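Local coordinates for protein TlmII (Streptoalloteichus hindustanus, PDB 4HVM) that takes part in biosynthesis of the antibiotic tallysomycin, probably as a condensation-type enzyme of nonribosomal peptide assembly that binds phosphopantetheine-tethered substrates, at residues 39-44 and 152-157; 50-55 and 159-164; 241-246 and 316-321; 276-281 and 297-302. All coordinates share one frame; numbering follows the deposited sequence.

Contact 1 (39-44 and 152-157); sequences RGLLGS and MVLGAV. With SO4 (sulfate ion), chain F.
L154 is the main side chain that helix 147-161 sets against the strand at 39-44. Its CG lies anti to the carbonyl carbon (chi1 -71°) and chi2 is extended, so CD1 ends against the strand backbone at G40. There CD1 lies 3.6 Å from CA of G40, and R39 O is the next atom it meets. L41 comes down from the strand with the same pair of torsions and crosses L154 obliquely, its CD1 ending 3.7 Å from L154 CB. The same methyl of L41 also sits near the backbone N of G155. The two leucines therefore overlap flank to flank, each reaching past the other toward the opposing backbone.

R39 adds mainly its CB, 4.4 Å from L154 CD1; bends at chi2 and chi3 then lead the guanidinium away from the helix. A sulfate, probably from the crystallisation liquor, sits at the edge of that group, and NH2 makes weak hydrogen bonds to its O4 (2.7 Å) and O3 (2.9 Å). The anion may offset the like charge of R150, which lies close to NH1. An alanine in place of R39 would remove the guanidinium and would probably lose the weak grip on the sulfate.

Strand and helix run at 29° to each other, their axes 8.8 Å apart. Strand 36-44 is flanked in its sheet by 133-141 and 385-388, and L154 also rests on L136 and V138 of 133-141, while helix 49-62 packs beside V157.

Contact 2 (50-55 and 159-164); sequences DRLAAA and QAYYGR
A160 sits where the last turn of helix 147-161 comes nearest helix 49-62: its CB meets A55 CB at 3.8 Å, and two methyls this small let the backbones close to 5.2 Å between the CA atoms of A55 and A160. Its carbonyl O lies 2.9 Å from R51 NH2, but the angle is too poor for a hydrogen bond.

Y161 has the largest share of the contact. With CG anti to the backbone N (chi1 -180°), its ring swings across to helix 49-62 and puts an edge on it, CD1 lying 3.6 Å from L52 CA. CE1 touches R51 CG at 3.5 Å. R51 then bends at chi2 and brings its guanidinium back over the backbone of Y161, which lies against one face of the group. This is helix-on-helix packing on one side of the mixed sheet in the condensation-domain region, where L52 also reaches down to L126 of strand 122-128. The hydroxyl of Y161 is hydrogen-bonded to the backbone N of D48, just ahead of helix 49-62, and W158 meets the ring edge-to-face.

G163 is the first residue past the helix to leave helical phi/psi (phi 79°), in a Schellman motif, with R164 N bonding back to Q159 O at 2.6 Å.

Contact 3 (241-246 and 316-321); sequences GSLAMA and DLMSRT
Selenomethionine M318 starts with CG anti to the backbone N (chi1 -158°), then folds at chi2 (59°) and again at chi3, so that its tip turns over onto helix 241-255. T321, one turn further on, has CG2 anti to its backbone N and OG1 beside it, which sends the methyl to the neighbouring helix and the hydroxyl back along its own.

The CE methyl of M318 is the busiest atom here. It sits 3.5 Å from the carbonyl O of L243 and 3.6 Å from L243 CB, with CG and CD2 of the same leucine close behind; the two side chains cross at about a right angle. The selenium lies further back, 4.1 Å from A244 CA.

Helices 241-255 and 314-330 cross steeply here, at 113°, with 9.6 Å between the axes of the short segments. Both pack on the six-stranded mixed sheet of this half of the molecule, consistent with the alpha/beta sandwich of the chloramphenicol acetyltransferase-like fold of condensation domains; F302 of strand 297-305 touches A246 and T321 alike.

T321 CG2 rests 4.1 Å from A246 CB and 4.2 Å from L243 CG, sliding past the leucine in the opposite direction. Its OG1 donates to L317 O at 2.6 Å, approaching from above the carbonyl plane, so that oxygen also takes a second bond beyond the helical one from T321 N. An alanine here would probably loosen the packing against L243 and A246, since CG2 goes, along with the OG1 bond. A247, the next residue of helix 241-255, lies against both M318 and T321.

Contact 4 (276-281 and 297-302); sequences YLSTEV and TDRVVF
F302 shows how the side chains fold across this strand pair. From CB the ring takes the crowded position between the backbone N and the carbonyl carbon (chi1 65°), which turns it across toward strand 274-282. CD1 comes within 4.1 Å of L277 O. CE1 goes further along that strand and touches T279 CG2 at 3.5 Å. At the tip, CZ has L277 CB over one face of the ring, 4.1 Å off. F325 of helix 314-330 meets the ring edge-to-face.

Beneath these groups the backbones are joined by three hydrogen-bonded antiparallel pairs, L277 with F302, T279 with V300 and V281 with D298, each with two N-H to O bonds. The bonds from L277 N to F302 O and from V300 N to T279 O, both 2.8 Å, point nearly along the C=O axes. V300 and V281 add an apolar patch on the face that F302 shares with T279 and D298, their CG2 atoms 3.9 Å apart.

S278, V301, E280 and R299 occupy the other face. E280 and R299 lie side by side, CG to CG at 3.7 Å, but their charged ends stay apart, E280 OE2 to R299 NE being 5.5 Å; OE2 is hydrogen-bonded to H362 instead.

T279 OG1 bonds to V361 O, tying the pair to strand 359-361, while 297-305 forms the sheet's edge within this chain. There T297 OG1 is hydrogen-bonded to D146, which probably matches the aspartate of the HHxxxDG motif, here HQMLLDA without the second histidine or the glycine; such a bridge between the two halves fits the two-lobed condensation-domain fold.

The contacts fall into two neighbourhoods. Contacts 1 and 2 share helix 147-161 and touch each other, V157 meeting L52 and A55; contacts 3 and 4 touch as well, and contact 4 is nested within the loop that contact 3 closes. Contact 4 lies nearest the chain's centre, about 11 Å away, yet is only partly buried. The other three are buried, contacts 1 and 3 with their centres about 17 and 19 Å out and contact 2 about 27 Å out, with a partly exposed arginine and tyrosine. Backbone hydrogen bonds join the segments of contact 4 alone; the rest rely on side-chain packing, strand against helix in contact 1 and helix against helix in contacts 2 and 3.

Contact 1 (39-44 and 152-157)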
loop_
_atom_site.group_PDB
_atom_site.type_symbol
_atom_site.label_atom_id
_atom_site.label_comp_id
_atom_site.label_asym_id
_atom_site.label_seq_id
_atom_site.Cartn_x
_atom_site.Cartn_y
_atom_site.Cartn_z
ATOM N N ARG A 39 3.301 1.425 -10.244
ATOM C CA ARG A 39 2.949 0.076 -10.666
ATOM C C ARG A 39 2.812 0.079 -12.182
ATOM O O ARG A 39 2.705 1.144 -12.791
ATOM C CB ARG A 39 1.638 -0.372 -10.017
ATOM C CG ARG A 39 1.672 -0.389 -8.494
ATOM C CD ARG A 39 2.685 -1.390 -7.971
ATOM N NE ARG A 39 3.359 -0.899 -6.771
ATOM C CZ ARG A 39 2.925 -1.108 -5.533
ATOM N NH1 ARG A 39 1.813 -1.801 -5.330
ATOM N NH2 ARG A 39 3.601 -0.624 -4.499
ATOM N N GLY A 40 2.819 -1.100 -12.795
ATOM C CA GLY A 40 2.718 -1.185 -14.241
ATOM C C GLY A 40 2.203 -2.510 -14.768
ATOM O O GLY A 40 2.357 -3.548 -14.128
ATOM N N LEU A 41 1.581 -2.465 -15.942
ATOM C CA LEU A 41 1.134 -3.668 -16.635
ATOM C C LEU A 41 1.943 -3.850 -17.913
ATOM O O LEU A 41 2.115 -2.910 -18.688
ATOM C CB LEU A 41 -0.358 -3.583 -16.972
ATOM C CG LEU A 41 -1.343 -3.617 -15.803
ATOM C CD1 LEU A 41 -2.771 -3.519 -16.307
ATOM C CD2 LEU A 41 -1.157 -4.874 -14.961
ATOM N N LEU A 42 2.444 -5.061 -18.129
ATOM C CA LEU A 42 3.221 -5.357 -19.325
ATOM C C LEU A 42 2.344 -5.954 -20.420
ATOM O O LEU A 42 1.724 -6.999 -20.228
ATOM C CB LEU A 42 4.367 -6.313 -18.994
ATOM C CG LEU A 42 5.131 -6.909 -20.177
ATOM C CD1 LEU A 42 5.754 -5.818 -21.029
ATOM C CD2 LEU A 42 6.193 -7.872 -19.681
ATOM N N GLY A 43 2.292 -5.283 -21.565
ATOM C CA GLY A 43 1.550 -5.784 -22.708
ATOM C C GLY A 43 2.483 -6.401 -23.732
ATOM O O GLY A 43 3.558 -5.865 -24.009
ATOM N N SER A 44 2.077 -7.532 -24.297
ATOM C CA SER A 44 2.910 -8.227 -25.267
ATOM C C SER A 44 2.099 -8.705 -26.467
ATOM O O SER A 44 1.106 -9.414 -26.313
ATOM C CB SER A 44 3.620 -9.410 -24.609
ATOM O OG SER A 44 4.601 -9.958 -25.475
HETATM N N MSE A 152 -6.648 -0.619 -10.992
HETATM C CA MSE A 152 -7.959 -0.314 -11.554
HETATM C C MSE A 152 -7.783 0.637 -12.730
HETATM O O MSE A 152 -8.331 0.418 -13.814
HETATM C CB MSE A 152 -8.876 0.320 -10.504
HETATM C CG MSE A 152 -9.240 -0.600 -9.351
HETATM SE SE MSE A 152 -10.608 0.155 -8.182
HETATM C CE MSE A 152 -12.110 0.014 -9.410
ATOM N N VAL A 153 -6.996 1.686 -12.508
ATOM C CA VAL A 153 -6.727 2.680 -13.539
ATOM C C VAL A 153 -5.985 2.062 -14.718
ATOM O O VAL A 153 -6.349 2.285 -15.872
ATOM C CB VAL A 153 -5.913 3.870 -12.986
ATOM C CG1 VAL A 153 -5.481 4.799 -14.112
ATOM C CG2 VAL A 153 -6.724 4.630 -11.956
ATOM N N LEU A 154 -4.949 1.281 -14.422
ATOM C CA LEU A 154 -4.171 0.610 -15.460
ATOM C C LEU A 154 -5.035 -0.358 -16.260
ATOM O O LEU A 154 -4.897 -0.464 -17.480
ATOM C CB LEU A 154 -2.978 -0.132 -14.853
ATOM C CG LEU A 154 -1.831 0.724 -14.315
ATOM C CD1 LEU A 154 -0.740 -0.147 -13.711
ATOM C CD2 LEU A 154 -1.265 1.605 -15.413
ATOM N N GLY A 155 -5.923 -1.063 -15.567
ATOM C CA GLY A 155 -6.835 -1.982 -16.220
ATOM C C GLY A 155 -7.829 -1.246 -17.096
ATOM O O GLY A 155 -8.182 -1.713 -18.180
ATOM N N ALA A 156 -8.275 -0.086 -16.625
ATOM C CA ALA A 156 -9.244 0.723 -17.356
ATOM C C ALA A 156 -8.684 1.232 -18.684
ATOM O O ALA A 156 -9.421 1.378 -19.661
ATOM C CB ALA A 156 -9.714 1.889 -16.499
ATOM N N VAL A 157 -7.382 1.501 -18.715
ATOM C CA VAL A 157 -6.728 1.966 -19.933
ATOM C C VAL A 157 -6.729 0.874 -20.998
ATOM O O VAL A 157 -7.021 1.132 -22.165
ATOM C CB VAL A 157 -5.285 2.433 -19.664
ATOM C CG1 VAL A 157 -4.607 2.836 -20.964
ATOM C CG2 VAL A 157 -5.279 3.591 -18.675
HETATM S S SO4 F . 4.998 1.372 -2.352
HETATM O O1 SO4 F . 6.125 0.545 -1.923
HETATM O O2 SO4 F . 4.975 2.625 -1.601
HETATM O O3 SO4 F . 5.140 1.668 -3.775
HETATM O O4 SO4 F . 3.749 0.652 -2.113
#

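Contact 2 (50-55 and 159-164)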
loop_
_atom_site.group_PDB
_atom_site.type_symbol
_atom_site.label_atom_id
_atom_site.label_comp_id
_atom_site.label_asym_id
_atom_site.label_seq_id
_atom_site.Cartn_x
_atom_site.Cartn_y
_atom_site.Cartn_z
ATOM N N ASP A 50 -0.344 4.597 -30.616
ATOM C CA ASP A 50 -1.229 5.750 -30.714
ATOM C C ASP A 50 -2.620 5.418 -30.191
ATOM O O ASP A 50 -3.275 6.254 -29.570
ATOM C CB ASP A 50 -1.306 6.239 -32.161
ATOM C CG ASP A 50 0.028 6.755 -32.672
ATOM O OD1 ASP A 50 0.689 7.520 -31.936
ATOM O OD2 ASP A 50 0.417 6.388 -33.803
ATOM N N ARG A 51 -3.060 4.189 -30.443
ATOM C CA ARG A 51 -4.357 3.732 -29.967
ATOM C C ARG A 51 -4.336 3.598 -28.451
ATOM O O ARG A 51 -5.304 3.939 -27.774
ATOM C CB ARG A 51 -4.730 2.395 -30.608
ATOM C CG ARG A 51 -6.090 1.866 -30.185
ATOM C CD ARG A 51 -7.205 2.795 -30.638
ATOM N NE ARG A 51 -8.467 2.525 -29.951
ATOM C CZ ARG A 51 -8.876 3.166 -28.860
ATOM N NH1 ARG A 51 -8.125 4.121 -28.323
ATOM N NH2 ARG A 51 -10.040 2.855 -28.304
ATOM N N LEU A 52 -3.222 3.100 -27.924
ATOM C CA LEU A 52 -3.059 2.947 -26.486
ATOM C C LEU A 52 -2.927 4.305 -25.807
ATOM O O LEU A 52 -3.453 4.514 -24.713
ATOM C CB LEU A 52 -1.840 2.080 -26.177
ATOM C CG LEU A 52 -1.561 1.777 -24.702
ATOM C CD1 LEU A 52 -2.743 1.074 -24.045
ATOM C CD2 LEU A 52 -0.298 0.945 -24.571
ATOM N N ALA A 53 -2.224 5.224 -26.465
ATOM C CA ALA A 53 -2.057 6.579 -25.958
ATOM C C ALA A 53 -3.397 7.302 -25.901
ATOM O O ALA A 53 -3.671 8.044 -24.959
ATOM C CB ALA A 53 -1.078 7.354 -26.827
ATOM N N ALA A 54 -4.229 7.074 -26.912
ATOM C CA ALA A 54 -5.559 7.662 -26.950
ATOM C C ALA A 54 -6.428 7.079 -25.845
ATOM O O ALA A 54 -7.267 7.773 -25.268
ATOM C CB ALA A 54 -6.198 7.424 -28.305
ATOM N N ALA A 55 -6.218 5.800 -25.552
ATOM C CA ALA A 55 -6.976 5.123 -24.510
ATOM C C ALA A 55 -6.649 5.710 -23.143
ATOM O O ALA A 55 -7.526 5.852 -22.291
ATOM C CB ALA A 55 -6.693 3.631 -24.531
ATOM N N GLN A 159 -8.825 -1.559 -21.074
ATOM C CA GLN A 159 -10.228 -1.740 -21.425
ATOM C C GLN A 159 -10.636 -0.770 -22.530
ATOM O O GLN A 159 -11.356 -1.140 -23.458
ATOM C CB GLN A 159 -11.130 -1.547 -20.203
ATOM C CG GLN A 159 -11.218 -2.756 -19.280
ATOM C CD GLN A 159 -12.279 -2.595 -18.202
ATOM O OE1 GLN A 159 -12.827 -1.508 -18.008
ATOM N NE2 GLN A 159 -12.577 -3.682 -17.497
ATOM N N ALA A 160 -10.170 0.470 -22.420
ATOM C CA ALA A 160 -10.469 1.495 -23.411
ATOM C C ALA A 160 -9.812 1.166 -24.743
ATOM O O ALA A 160 -10.340 1.503 -25.803
ATOM C CB ALA A 160 -10.013 2.860 -22.915
ATOM N N TYR A 161 -8.664 0.497 -24.680
ATOM C CA TYR A 161 -7.917 0.116 -25.874
ATOM C C TYR A 161 -8.724 -0.827 -26.761
ATOM O O TYR A 161 -8.610 -0.792 -27.987
ATOM C CB TYR A 161 -6.590 -0.532 -25.475
ATOM C CG TYR A 161 -5.722 -0.966 -26.636
ATOM C CD1 TYR A 161 -4.919 -0.052 -27.306
ATOM C CD2 TYR A 161 -5.692 -2.292 -27.052
ATOM C CE1 TYR A 161 -4.116 -0.443 -28.362
ATOM C CE2 TYR A 161 -4.893 -2.693 -28.110
ATOM C CZ TYR A 161 -4.108 -1.764 -28.761
ATOM O OH TYR A 161 -3.312 -2.159 -29.814
ATOM N N TYR A 162 -9.542 -1.666 -26.131
ATOM C CA TYR A 162 -10.364 -2.627 -26.858
ATOM C C TYR A 162 -11.806 -2.153 -27.000
ATOM O O TYR A 162 -12.630 -2.832 -27.610
ATOM C CB TYR A 162 -10.333 -3.993 -26.171
ATOM C CG TYR A 162 -9.063 -4.771 -26.419
ATOM C CD1 TYR A 162 -8.732 -5.200 -27.696
ATOM C CD2 TYR A 162 -8.198 -5.087 -25.378
ATOM C CE1 TYR A 162 -7.575 -5.913 -27.934
ATOM C CE2 TYR A 162 -7.037 -5.801 -25.606
ATOM C CZ TYR A 162 -6.732 -6.212 -26.888
ATOM O OH TYR A 162 -5.580 -6.925 -27.125
ATOM N N GLY A 163 -12.103 -0.988 -26.434
ATOM C CA GLY A 163 -13.449 -0.444 -26.471
ATOM C C GLY A 163 -14.358 -1.099 -25.450
ATOM O O GLY A 163 -15.569 -1.205 -25.654
ATOM N N ARG A 164 -13.770 -1.538 -24.341
ATOM C CA ARG A 164 -14.522 -2.235 -23.304
ATOM C C ARG A 164 -14.674 -1.382 -22.048
ATOM O O ARG A 164 -15.252 -1.821 -21.054
ATOM C CB ARG A 164 -13.847 -3.567 -22.964
ATOM C CG ARG A 164 -13.456 -4.373 -24.192
ATOM C CD ARG A 164 -13.274 -5.844 -23.867
ATOM N NE ARG A 164 -13.060 -6.640 -25.073
ATOM C CZ ARG A 164 -13.102 -7.968 -25.107
ATOM N NH1 ARG A 164 -13.355 -8.654 -24.001
ATOM N NH2 ARG A 164 -12.895 -8.609 -26.249
#

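Contact 3 (241-246 and 316-321)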
loop_
_atom_site.group_PDB
_atom_site.type_symbol
_atom_site.label_atom_id
_atom_site.label_comp_id
_atom_site.label_asym_id
_atom_site.label_seq_id
_atom_site.Cartn_x
_atom_site.Cartn_y
_atom_site.Cartn_z
ATOM N N GLY A 241 -4.197 -12.930 3.362
ATOM C CA GLY A 241 -2.918 -13.215 2.735
ATOM C C GLY A 241 -1.772 -12.567 3.487
ATOM O O GLY A 241 -0.681 -13.133 3.597
ATOM N N SER A 242 -2.023 -11.370 4.005
ATOM C CA SER A 242 -1.030 -10.647 4.787
ATOM C C SER A 242 -1.099 -11.092 6.245
ATOM O O SER A 242 -0.219 -10.770 7.044
ATOM C CB SER A 242 -1.257 -9.136 4.682
ATOM O OG SER A 242 -2.472 -8.760 5.309
ATOM N N LEU A 243 -2.147 -11.842 6.580
ATOM C CA LEU A 243 -2.343 -12.314 7.948
ATOM C C LEU A 243 -1.471 -13.524 8.265
ATOM O O LEU A 243 -1.069 -13.723 9.408
ATOM C CB LEU A 243 -3.817 -12.624 8.220
ATOM C CG LEU A 243 -4.348 -11.943 9.484
ATOM C CD1 LEU A 243 -4.050 -10.452 9.449
ATOM C CD2 LEU A 243 -5.838 -12.195 9.659
ATOM N N ALA A 244 -1.179 -14.326 7.248
ATOM C CA ALA A 244 -0.228 -15.416 7.403
ATOM C C ALA A 244 1.161 -14.828 7.605
ATOM O O ALA A 244 1.958 -15.350 8.382
ATOM C CB ALA A 244 -0.253 -16.322 6.193
HETATM N N MSE A 245 1.441 -13.737 6.897
HETATM C CA MSE A 245 2.689 -13.001 7.070
HETATM C C MSE A 245 2.812 -12.421 8.470
HETATM O O MSE A 245 3.837 -12.580 9.127
HETATM C CB MSE A 245 2.793 -11.873 6.046
HETATM C CG MSE A 245 3.178 -12.329 4.658
HETATM SE SE MSE A 245 4.976 -13.070 4.627
HETATM C CE MSE A 245 4.547 -14.973 4.730
ATOM N N ALA A 246 1.763 -11.736 8.914
ATOM C CA ALA A 246 1.755 -11.110 10.229
ATOM C C ALA A 246 1.942 -12.131 11.348
ATOM O O ALA A 246 2.608 -11.850 12.345
ATOM C CB ALA A 246 0.467 -10.331 10.432
ATOM N N ASP A 316 -1.693 -22.129 16.097
ATOM C CA ASP A 316 -1.591 -21.409 17.362
ATOM C C ASP A 316 -1.406 -19.912 17.139
ATOM O O ASP A 316 -2.112 -19.097 17.725
ATOM C CB ASP A 316 -0.442 -21.960 18.212
ATOM C CG ASP A 316 -0.765 -23.305 18.834
ATOM O OD1 ASP A 316 -1.939 -23.528 19.201
ATOM O OD2 ASP A 316 0.154 -24.141 18.959
ATOM N N LEU A 317 -0.455 -19.560 16.281
ATOM C CA LEU A 317 -0.143 -18.164 16.013
ATOM C C LEU A 317 -1.187 -17.510 15.121
ATOM O O LEU A 317 -1.423 -16.306 15.217
ATOM C CB LEU A 317 1.244 -18.044 15.387
ATOM C CG LEU A 317 2.385 -18.354 16.352
ATOM C CD1 LEU A 317 3.410 -19.235 15.685
ATOM C CD2 LEU A 317 3.024 -17.072 16.855
HETATM N N MSE A 318 -1.809 -18.303 14.254
HETATM C CA MSE A 318 -2.865 -17.801 13.383
HETATM C C MSE A 318 -4.064 -17.401 14.226
HETATM O O MSE A 318 -4.701 -16.380 13.983
HETATM C CB MSE A 318 -3.272 -18.870 12.366
HETATM C CG MSE A 318 -3.950 -18.335 11.119
HETATM SE SE MSE A 318 -2.826 -17.089 10.140
HETATM C CE MSE A 318 -3.850 -15.470 10.490
ATOM N N SER A 319 -4.357 -18.217 15.229
ATOM C CA SER A 319 -5.471 -17.967 16.131
ATOM C C SER A 319 -5.298 -16.657 16.899
ATOM O O SER A 319 -6.236 -15.869 17.038
ATOM C CB SER A 319 -5.601 -19.128 17.112
ATOM O OG SER A 319 -6.469 -18.797 18.171
ATOM N N ARG A 320 -4.085 -16.430 17.390
ATOM C CA ARG A 320 -3.796 -15.260 18.205
ATOM C C ARG A 320 -3.643 -13.996 17.358
ATOM O O ARG A 320 -3.957 -12.895 17.812
ATOM C CB ARG A 320 -2.552 -15.517 19.058
ATOM C CG ARG A 320 -2.635 -16.825 19.832
ATOM C CD ARG A 320 -1.539 -16.964 20.860
ATOM N NE ARG A 320 -1.738 -18.133 21.712
ATOM C CZ ARG A 320 -1.228 -18.270 22.932
ATOM N NH1 ARG A 320 -1.468 -19.373 23.626
ATOM N NH2 ARG A 320 -0.486 -17.308 23.461
ATOM N N THR A 321 -3.173 -14.158 16.125
ATOM C CA THR A 321 -3.045 -13.040 15.197
ATOM C C THR A 321 -4.418 -12.560 14.747
ATOM O O THR A 321 -4.688 -11.359 14.691
ATOM C CB THR A 321 -2.246 -13.447 13.950
ATOM O OG1 THR A 321 -0.945 -13.899 14.342
ATOM C CG2 THR A 321 -2.109 -12.275 12.990
#

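Contact 4 (276-281 and 297-302)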
loop_
_atom_site.group_PDB
_atom_site.type_symbol
_atom_site.label_atom_id
_atom_site.label_comp_id
_atom_site.label_asym_id
_atom_site.label_seq_id
_atom_site.Cartn_x
_atom_site.Cartn_y
_atom_site.Cartn_z
ATOM N N TYR A 276 2.953 -5.706 18.858
ATOM C CA TYR A 276 2.017 -4.907 18.067
ATOM C C TYR A 276 2.500 -4.609 16.652
ATOM O O TYR A 276 3.613 -4.132 16.448
ATOM C CB TYR A 276 1.660 -3.612 18.795
ATOM C CG TYR A 276 0.607 -3.821 19.851
ATOM C CD1 TYR A 276 0.938 -4.349 21.092
ATOM C CD2 TYR A 276 -0.721 -3.506 19.602
ATOM C CE1 TYR A 276 -0.027 -4.550 22.061
ATOM C CE2 TYR A 276 -1.692 -3.701 20.560
ATOM C CZ TYR A 276 -1.342 -4.223 21.788
ATOM O OH TYR A 276 -2.318 -4.415 22.738
ATOM N N LEU A 277 1.638 -4.888 15.681
ATOM C CA LEU A 277 1.975 -4.740 14.273
ATOM C C LEU A 277 1.077 -3.717 13.588
ATOM O O LEU A 277 0.135 -3.198 14.186
ATOM C CB LEU A 277 1.853 -6.081 13.545
ATOM C CG LEU A 277 2.869 -7.199 13.782
ATOM C CD1 LEU A 277 2.765 -7.812 15.176
ATOM C CD2 LEU A 277 2.706 -8.277 12.722
ATOM N N SER A 278 1.370 -3.443 12.324
ATOM C CA SER A 278 0.541 -2.559 11.519
ATOM C C SER A 278 0.320 -3.161 10.137
ATOM O O SER A 278 1.258 -3.648 9.507
ATOM C CB SER A 278 1.193 -1.182 11.388
ATOM O OG SER A 278 0.486 -0.372 10.464
ATOM N N THR A 279 -0.922 -3.135 9.668
ATOM C CA THR A 279 -1.230 -3.603 8.322
ATOM C C THR A 279 -2.329 -2.751 7.703
ATOM O O THR A 279 -3.048 -2.049 8.412
ATOM C CB THR A 279 -1.657 -5.085 8.315
ATOM O OG1 THR A 279 -1.766 -5.554 6.965
ATOM C CG2 THR A 279 -2.989 -5.266 9.025
ATOM N N GLU A 280 -2.461 -2.814 6.382
ATOM C CA GLU A 280 -3.482 -2.033 5.692
ATOM C C GLU A 280 -4.802 -2.789 5.574
ATOM O O GLU A 280 -4.842 -4.016 5.665
ATOM C CB GLU A 280 -2.997 -1.598 4.307
ATOM C CG GLU A 280 -1.932 -0.518 4.339
ATOM C CD GLU A 280 -0.563 -1.037 3.957
ATOM O OE1 GLU A 280 -0.459 -1.728 2.920
ATOM O OE2 GLU A 280 0.406 -0.752 4.693
ATOM N N VAL A 281 -5.881 -2.038 5.383
ATOM C CA VAL A 281 -7.206 -2.606 5.184
ATOM C C VAL A 281 -7.928 -1.840 4.084
ATOM O O VAL A 281 -7.985 -0.613 4.119
ATOM C CB VAL A 281 -8.041 -2.547 6.478
ATOM C CG1 VAL A 281 -9.519 -2.745 6.177
ATOM C CG2 VAL A 281 -7.554 -3.588 7.469
ATOM N N THR A 297 -8.008 3.034 1.440
ATOM C CA THR A 297 -7.208 2.076 2.189
ATOM C C THR A 297 -6.624 2.754 3.420
ATOM O O THR A 297 -6.064 3.847 3.331
ATOM C CB THR A 297 -6.065 1.497 1.336
ATOM O OG1 THR A 297 -6.605 0.881 0.160
ATOM C CG2 THR A 297 -5.278 0.466 2.132
ATOM N N ASP A 298 -6.766 2.105 4.570
ATOM C CA ASP A 298 -6.275 2.656 5.824
ATOM C C ASP A 298 -5.491 1.608 6.607
ATOM O O ASP A 298 -5.620 0.411 6.357
ATOM C CB ASP A 298 -7.441 3.174 6.661
ATOM C CG ASP A 298 -6.995 4.082 7.788
ATOM O OD1 ASP A 298 -5.917 4.710 7.674
ATOM O OD2 ASP A 298 -7.734 4.175 8.787
ATOM N N ARG A 299 -4.679 2.068 7.553
ATOM C CA ARG A 299 -3.870 1.175 8.374
ATOM C C ARG A 299 -4.513 0.914 9.736
ATOM O O ARG A 299 -5.039 1.829 10.370
ATOM C CB ARG A 299 -2.467 1.756 8.560
ATOM C CG ARG A 299 -1.603 1.695 7.313
ATOM C CD ARG A 299 -0.291 2.438 7.520
ATOM N NE ARG A 299 -0.479 3.886 7.538
ATOM C CZ ARG A 299 0.497 4.766 7.743
ATOM N NH1 ARG A 299 1.738 4.348 7.956
ATOM N NH2 ARG A 299 0.229 6.065 7.737
ATOM N N VAL A 300 -4.477 -0.340 10.174
ATOM C CA VAL A 300 -4.951 -0.694 11.508
ATOM C C VAL A 300 -3.807 -1.229 12.369
ATOM O O VAL A 300 -2.911 -1.910 11.873
ATOM C CB VAL A 300 -6.112 -1.711 11.461
ATOM C CG1 VAL A 300 -7.287 -1.130 10.695
ATOM C CG2 VAL A 300 -5.663 -3.013 10.830
ATOM N N VAL A 301 -3.834 -0.903 13.657
ATOM C CA VAL A 301 -2.822 -1.379 14.592
ATOM C C VAL A 301 -3.419 -2.459 15.487
ATOM O O VAL A 301 -4.428 -2.232 16.154
ATOM C CB VAL A 301 -2.286 -0.232 15.462
ATOM C CG1 VAL A 301 -1.272 -0.754 16.466
ATOM C CG2 VAL A 301 -1.677 0.851 14.586
ATOM N N PHE A 302 -2.806 -3.639 15.487
ATOM C CA PHE A 302 -3.302 -4.761 16.281
ATOM C C PHE A 302 -2.165 -5.479 16.995
ATOM O O PHE A 302 -1.013 -5.401 16.573
ATOM C CB PHE A 302 -4.084 -5.749 15.408
ATOM C CG PHE A 302 -3.248 -6.441 14.370
ATOM C CD1 PHE A 302 -2.913 -5.800 13.190
ATOM C CD2 PHE A 302 -2.813 -7.740 14.567
ATOM C CE1 PHE A 302 -2.148 -6.437 12.236
ATOM C CE2 PHE A 302 -2.052 -8.381 13.615
ATOM C CZ PHE A 302 -1.719 -7.730 12.449
#